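Local coordinates for protein NURA (Sulfolobus solfataricus, PDB 2YGK) that is a manganese-dependent nuclease that probably acts with the HerA helicase to resect DNA ends in double-strand break repair, at residues A[23-32]-A[212-223]. Numbering follows the deposited sequence.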
# COMPACT_ATOMS: atom_id res chain seq x y z
N ILE A 23 18.92 7.43 -17.84
CA ILE A 23 18.40 8.44 -16.94
C ILE A 23 19.43 9.59 -16.80
O ILE A 23 19.13 10.76 -17.02
CB ILE A 23 17.97 7.84 -15.54
CG1 ILE A 23 16.87 6.77 -15.71
CG2 ILE A 23 17.50 8.93 -14.59
CD1 ILE A 23 15.64 7.23 -16.44
N ALA A 24 20.66 9.24 -16.40
CA ALA A 24 21.71 10.23 -16.16
C ALA A 24 21.81 11.27 -17.28
O ALA A 24 21.60 12.46 -17.06
CB ALA A 24 23.06 9.55 -15.96
N ASN A 25 22.12 10.79 -18.48
CA ASN A 25 22.23 11.66 -19.66
C ASN A 25 20.96 12.49 -19.87
O ASN A 25 21.04 13.72 -19.94
CB ASN A 25 22.54 10.82 -20.92
CG ASN A 25 23.99 10.34 -20.97
OD1 ASN A 25 24.67 10.26 -19.94
ND2 ASN A 25 24.47 10.02 -22.17
N TYR A 26 19.80 11.84 -19.96
CA TYR A 26 18.54 12.56 -20.14
C TYR A 26 18.46 13.75 -19.20
O TYR A 26 18.19 14.87 -19.63
CB TYR A 26 17.32 11.65 -19.92
CG TYR A 26 16.02 12.40 -19.63
CD1 TYR A 26 15.16 12.80 -20.67
CD2 TYR A 26 15.65 12.71 -18.31
CE1 TYR A 26 13.97 13.47 -20.40
CE2 TYR A 26 14.46 13.39 -18.03
CZ TYR A 26 13.63 13.77 -19.08
OH TYR A 26 12.46 14.43 -18.81
N LEU A 27 18.72 13.50 -17.91
CA LEU A 27 18.65 14.54 -16.89
C LEU A 27 19.68 15.63 -17.10
O LEU A 27 19.38 16.79 -16.91
CB LEU A 27 18.80 13.95 -15.48
CG LEU A 27 17.57 13.24 -14.93
CD1 LEU A 27 17.92 12.34 -13.74
CD2 LEU A 27 16.48 14.26 -14.57
N LYS A 28 20.89 15.23 -17.49
CA LYS A 28 21.99 16.18 -17.73
C LYS A 28 21.67 17.10 -18.91
O LYS A 28 21.97 18.29 -18.87
CB LYS A 28 23.29 15.41 -17.99
CG LYS A 28 24.55 16.27 -18.09
CD LYS A 28 25.80 15.41 -18.27
CE LYS A 28 27.04 16.26 -18.55
NZ LYS A 28 28.26 15.43 -18.72
N GLN A 29 21.03 16.54 -19.93
CA GLN A 29 20.73 17.25 -21.17
C GLN A 29 19.33 17.85 -21.17
O GLN A 29 18.95 18.52 -22.12
CB GLN A 29 20.92 16.29 -22.38
CG GLN A 29 22.22 16.53 -23.16
CD GLN A 29 22.80 15.27 -23.81
OE1 GLN A 29 22.34 14.14 -23.57
NE2 GLN A 29 23.84 15.46 -24.63
N GLU A 30 18.58 17.62 -20.12
CA GLU A 30 17.24 18.18 -20.00
C GLU A 30 17.27 19.48 -19.23
O GLU A 30 16.55 20.41 -19.59
CB GLU A 30 16.29 17.19 -19.30
CG GLU A 30 14.83 17.64 -19.18
CD GLU A 30 14.01 17.41 -20.44
OE1 GLU A 30 14.59 17.16 -21.52
OE2 GLU A 30 12.76 17.48 -20.34
N ILE A 31 18.07 19.57 -18.16
CA ILE A 31 17.98 20.71 -17.25
C ILE A 31 19.16 20.99 -16.29
O ILE A 31 18.95 21.53 -15.20
CB ILE A 31 16.65 20.64 -16.41
CG1 ILE A 31 16.49 19.27 -15.74
CG2 ILE A 31 15.42 20.96 -17.27
CD1 ILE A 31 17.42 19.05 -14.58
N GLN A 32 20.40 20.66 -16.66
CA GLN A 32 21.56 21.19 -15.90
C GLN A 32 21.63 22.73 -16.00
O GLN A 32 22.12 23.40 -15.08
CB GLN A 32 22.90 20.58 -16.38
CG GLN A 32 24.13 20.94 -15.50
CD GLN A 32 25.46 20.46 -16.09
OE1 GLN A 32 25.93 20.96 -17.12
NE2 GLN A 32 26.09 19.50 -15.41
N THR A 212 9.62 17.57 -16.34
CA THR A 212 10.45 16.46 -16.78
C THR A 212 9.85 15.14 -16.29
O THR A 212 8.83 15.13 -15.62
CB THR A 212 11.90 16.60 -16.27
OG1 THR A 212 11.95 16.36 -14.86
CG2 THR A 212 12.45 17.99 -16.60
N ASP A 213 10.51 14.04 -16.64
CA ASP A 213 10.06 12.72 -16.23
C ASP A 213 10.23 12.51 -14.74
O ASP A 213 9.57 11.65 -14.17
CB ASP A 213 10.82 11.62 -16.97
CG ASP A 213 10.42 11.51 -18.44
OD1 ASP A 213 9.27 11.83 -18.79
OD2 ASP A 213 11.28 11.08 -19.24
N TYR A 214 11.11 13.29 -14.12
CA TYR A 214 11.39 13.20 -12.68
C TYR A 214 10.76 14.39 -11.93
O TYR A 214 10.47 15.41 -12.53
CB TYR A 214 12.90 13.11 -12.44
CG TYR A 214 13.43 11.75 -12.78
CD1 TYR A 214 13.75 11.39 -14.08
CD2 TYR A 214 13.56 10.78 -11.79
CE1 TYR A 214 14.21 10.10 -14.38
CE2 TYR A 214 14.01 9.51 -12.07
CZ TYR A 214 14.33 9.16 -13.36
OH TYR A 214 14.77 7.87 -13.62
N PRO A 215 10.52 14.25 -10.62
CA PRO A 215 9.97 15.42 -9.95
C PRO A 215 10.99 16.54 -9.68
O PRO A 215 12.20 16.30 -9.61
CB PRO A 215 9.39 14.84 -8.66
CG PRO A 215 10.06 13.55 -8.47
CD PRO A 215 10.43 13.04 -9.80
N ASP A 216 10.46 17.76 -9.53
CA ASP A 216 11.25 18.99 -9.39
C ASP A 216 12.17 18.94 -8.21
O ASP A 216 13.32 19.41 -8.27
CB ASP A 216 10.34 20.19 -9.20
CG ASP A 216 9.53 20.53 -10.44
OD1 ASP A 216 9.99 20.28 -11.58
OD2 ASP A 216 8.42 21.07 -10.27
N ILE A 217 11.64 18.37 -7.14
CA ILE A 217 12.32 18.28 -5.86
C ILE A 217 13.55 17.41 -6.02
O ILE A 217 14.56 17.69 -5.40
CB ILE A 217 11.38 17.75 -4.73
CG1 ILE A 217 11.98 18.03 -3.34
CG2 ILE A 217 11.07 16.27 -4.92
CD1 ILE A 217 11.08 17.59 -2.14
N THR A 218 13.47 16.39 -6.88
CA THR A 218 14.62 15.53 -7.17
C THR A 218 15.64 16.22 -8.09
O THR A 218 16.85 16.08 -7.92
CB THR A 218 14.17 14.22 -7.83
OG1 THR A 218 13.26 13.53 -6.95
CG2 THR A 218 15.35 13.33 -8.14
N VAL A 219 15.13 16.95 -9.06
CA VAL A 219 15.96 17.80 -9.91
C VAL A 219 16.81 18.78 -9.07
O VAL A 219 18.00 18.89 -9.28
CB VAL A 219 15.12 18.55 -10.98
CG1 VAL A 219 15.82 19.74 -11.47
CG2 VAL A 219 14.86 17.66 -12.15
N LEU A 220 16.21 19.45 -8.09
CA LEU A 220 16.97 20.41 -7.26
C LEU A 220 18.01 19.79 -6.32
O LEU A 220 18.99 20.44 -5.94
CB LEU A 220 16.03 21.26 -6.41
CG LEU A 220 15.06 22.14 -7.18
CD1 LEU A 220 13.92 22.53 -6.26
CD2 LEU A 220 15.81 23.36 -7.79
N GLU A 221 17.78 18.56 -5.91
CA GLU A 221 18.70 17.87 -5.00
C GLU A 221 19.89 17.40 -5.78
O GLU A 221 20.98 17.31 -5.23
CB GLU A 221 18.01 16.71 -4.31
CG GLU A 221 16.98 17.14 -3.24
CD GLU A 221 16.18 15.97 -2.65
OE1 GLU A 221 16.51 14.79 -2.93
OE2 GLU A 221 15.22 16.25 -1.89
N LEU A 222 19.69 17.09 -7.05
CA LEU A 222 20.78 16.64 -7.88
C LEU A 222 21.69 17.79 -8.27
O LEU A 222 22.91 17.67 -8.12
CB LEU A 222 20.28 15.90 -9.13
CG LEU A 222 19.75 14.49 -8.90
CD1 LEU A 222 19.36 13.94 -10.21
CD2 LEU A 222 20.79 13.61 -8.23
N PHE A 223 21.09 18.90 -8.72
CA PHE A 223 21.85 19.96 -9.39
C PHE A 223 22.08 21.27 -8.63
O PHE A 223 22.60 22.22 -9.20
CB PHE A 223 21.22 20.25 -10.74
CG PHE A 223 21.25 19.06 -11.65
CD1 PHE A 223 22.46 18.60 -12.12
CD2 PHE A 223 20.09 18.37 -11.99
CE1 PHE A 223 22.51 17.48 -12.93
CE2 PHE A 223 20.13 17.26 -12.80
CZ PHE A 223 21.34 16.81 -13.28
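Y26 hands its phenolic oxygen to the loop leading into helix 216-223: D213 N donates to Y26 OH over 2.9 Å at an N-H...O angle of 159°. With CG anti to the backbone N (chi1 160°), the ring reaches across to that loop, and the D213 carboxylate lies nearly parallel to it, the planes 12° apart. E30 CB sits over the centre of one ring face, while E30 CG runs past T212 CG2 at 3.5 Å. A leucine in place of Y26 would probably leave D213 N without its acceptor and open a gap beside the D213 carboxylate and E30 CB, where the flat ring had lain. T212 steadies the same loop, its OG1 donating to Y214 O at 2.9 Å. The contact illustrates how a long N-terminal helix, 17-38, can dock on the RNase H-like NurA domain: its 23-32 part crosses helix 216-223 almost perpendicularly, and its apolar side chains pack against that helix and the loop before it. L27 CD1 lies over one face of the ring of Y214, on the loop, towards its rim, and also meets L222 CD1 at 4.1 Å. I31 meets V219 tip to tip, CD1 to CG1 at 3.6 Å, and touches F223 CE2 at 3.7 Å with the same methyl. I23 flanks the hydroxyl end of Y214, its CD1 in the ring plane. That hydroxyl is hydrogen-bonded to I68 O of the second subunit, whose K99 forms a salt bridge with D213 and whose W333 stacks on F223.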